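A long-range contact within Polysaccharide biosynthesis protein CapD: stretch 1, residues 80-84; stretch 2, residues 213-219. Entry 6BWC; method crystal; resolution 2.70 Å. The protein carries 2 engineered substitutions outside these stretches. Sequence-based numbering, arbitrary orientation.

Stretch 1, residues 80-84: DYVFH
Stretch 2 213-219: LTIEAMK

A short β-strand, Tyr81 to His84, lies against a helix that spans Leu213 to Lys219 and runs on at both ends. The strand is extended (phi -135 to -89°, psi 89 to 121°), with Asp80 preceding it in a loop at -100/-40°. The helix keeps phi between -77 and -54° and psi between -54 and -31°, tied internally by Ala217 N to Leu213 O (3.0 Å), Met218 N to Thr214 O (2.9 Å) and Lys219 N to Ile215 O (3.1 Å). The two axes approach to 10.3 Å, their N-to-C directions 144° apart, so the segments run roughly antiparallel. The nearest CA atoms across the contact are Tyr81 CA and Met218 CA, 7.8 Å apart. No hydrogen bond crosses the contact, which buries 270 Å², both sides summed.

Met218 covers the most surface. Its CB points toward the strand, and chi1 -134°, chi2 -27° and chi3 154° bring the thioether within reach of both the Phe83 and Tyr81 rings. Met218 CE sits over one face of Phe83, 4.2 Å from the ring centroid and 5° off the normal, a CH-pi contact; Met218 CE also lies 3.2 Å from Val82 O, close for a methyl and an oxygen. Met218 CG comes to 3.3 Å from Phe83 CZ, shorter than a usual van der Waals separation. Met218 SD makes oblique sulfur-aromatic contacts, its polarizable sulfur near pi electrons, 5.0 Å from the Phe83 centroid (25° off the normal) and 4.9 Å from that of Tyr81 (66°).

The CA-to-CB bond of Phe83 (chi1 -64°, chi2 -90°) points sideways to the helix, but its ring end reaches it. Thr214 (chi1 -35°) meets the ring edge through CG2, 3.9 Å from Phe83 CD1; OG1 is hydrogen-bonded elsewhere in the structure. Ile215 CG1 (chi1 -78°, chi2 163°) lies 4.3 Å from Phe83 CZ. The CA-to-CB bond of Tyr81 (chi1 -58°, chi2 -76°) points toward the helix, with Tyr81 CD1 3.7 Å from Met218 SD; that of Val82 (chi1 179°) points away.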

# COMPACT_ATOMS: atom_id res chain seq x y z
N ASP C 80 21.55 18.58 -3.31
CA ASP C 80 21.69 19.71 -2.44
C ASP C 80 20.48 20.64 -2.50
O ASP C 80 20.06 21.13 -1.45
CB ASP C 80 22.97 20.46 -2.77
CG ASP C 80 24.22 19.65 -2.44
OD1 ASP C 80 24.27 18.99 -1.37
OD2 ASP C 80 25.18 19.68 -3.25
N TYR C 81 19.90 20.88 -3.68
CA TYR C 81 18.82 21.89 -3.82
C TYR C 81 17.66 21.37 -4.66
O TYR C 81 17.82 21.07 -5.84
CB TYR C 81 19.39 23.19 -4.43
CG TYR C 81 20.51 23.81 -3.61
CD1 TYR C 81 20.24 24.51 -2.46
CD2 TYR C 81 21.83 23.69 -4.01
CE1 TYR C 81 21.26 25.06 -1.70
CE2 TYR C 81 22.86 24.24 -3.26
CZ TYR C 81 22.57 24.91 -2.10
OH TYR C 81 23.59 25.45 -1.36
N VAL C 82 16.49 21.27 -4.03
CA VAL C 82 15.25 20.75 -4.65
C VAL C 82 14.29 21.91 -5.02
O VAL C 82 13.88 22.69 -4.18
CB VAL C 82 14.55 19.75 -3.68
CG1 VAL C 82 13.26 19.20 -4.27
CG2 VAL C 82 15.45 18.58 -3.35
N PHE C 83 13.94 22.02 -6.30
CA PHE C 83 12.84 22.89 -6.72
C PHE C 83 11.58 22.05 -7.02
O PHE C 83 11.53 21.36 -8.05
CB PHE C 83 13.21 23.67 -8.00
CG PHE C 83 14.35 24.64 -7.84
CD1 PHE C 83 14.11 25.95 -7.46
CD2 PHE C 83 15.66 24.26 -8.16
CE1 PHE C 83 15.15 26.87 -7.36
CE2 PHE C 83 16.71 25.17 -8.06
CZ PHE C 83 16.45 26.48 -7.66
N HIS C 84 10.58 22.15 -6.13
CA HIS C 84 9.29 21.44 -6.29
C HIS C 84 8.27 22.29 -7.10
O HIS C 84 7.46 23.05 -6.57
CB HIS C 84 8.78 20.96 -4.91
CG HIS C 84 7.38 20.40 -4.89
ND1 HIS C 84 6.79 19.77 -5.97
CD2 HIS C 84 6.47 20.35 -3.88
CE1 HIS C 84 5.57 19.39 -5.64
NE2 HIS C 84 5.35 19.72 -4.38
N LEU C 213 12.37 35.04 -8.83
CA LEU C 213 11.72 34.95 -7.52
C LEU C 213 12.11 33.64 -6.84
O LEU C 213 12.62 33.64 -5.73
CB LEU C 213 10.19 35.05 -7.67
CG LEU C 213 9.36 35.04 -6.38
CD1 LEU C 213 9.78 36.18 -5.46
CD2 LEU C 213 7.84 35.07 -6.61
N THR C 214 11.90 32.53 -7.56
CA THR C 214 12.18 31.18 -7.05
C THR C 214 13.68 30.96 -6.75
O THR C 214 14.04 30.59 -5.62
CB THR C 214 11.70 30.07 -8.03
OG1 THR C 214 10.49 30.46 -8.69
CG2 THR C 214 11.46 28.75 -7.28
N ILE C 215 14.53 31.23 -7.74
CA ILE C 215 15.98 31.16 -7.55
C ILE C 215 16.49 32.03 -6.36
O ILE C 215 17.29 31.53 -5.55
CB ILE C 215 16.71 31.44 -8.89
CG1 ILE C 215 16.66 30.21 -9.77
CG2 ILE C 215 18.17 31.83 -8.67
CD1 ILE C 215 16.97 30.47 -11.22
N GLU C 216 16.02 33.28 -6.23
CA GLU C 216 16.37 34.15 -5.05
C GLU C 216 16.00 33.51 -3.72
O GLU C 216 16.83 33.42 -2.81
CB GLU C 216 15.71 35.53 -5.08
CG GLU C 216 16.69 36.66 -5.29
CD GLU C 216 17.35 37.14 -4.00
OE1 GLU C 216 16.61 37.51 -3.07
OE2 GLU C 216 18.60 37.19 -3.92
N ALA C 217 14.75 33.07 -3.63
CA ALA C 217 14.26 32.38 -2.44
C ALA C 217 15.06 31.11 -2.15
O ALA C 217 15.19 30.73 -1.01
CB ALA C 217 12.78 32.08 -2.57
N MET C 218 15.57 30.46 -3.20
CA MET C 218 16.50 29.32 -3.02
C MET C 218 17.76 29.74 -2.25
O MET C 218 18.18 29.06 -1.33
CB MET C 218 16.92 28.75 -4.38
CG MET C 218 16.87 27.24 -4.50
SD MET C 218 17.06 26.22 -3.03
CE MET C 218 16.15 24.83 -3.66
N LYS C 219 18.33 30.88 -2.66
CA LYS C 219 19.58 31.41 -2.12
C LYS C 219 19.45 32.07 -0.76
O LYS C 219 20.31 31.91 0.08
CB LYS C 219 20.16 32.44 -3.10
CG LYS C 219 20.65 31.89 -4.44
CD LYS C 219 20.23 32.78 -5.61
CE LYS C 219 21.39 33.24 -6.48
NZ LYS C 219 21.89 32.22 -7.43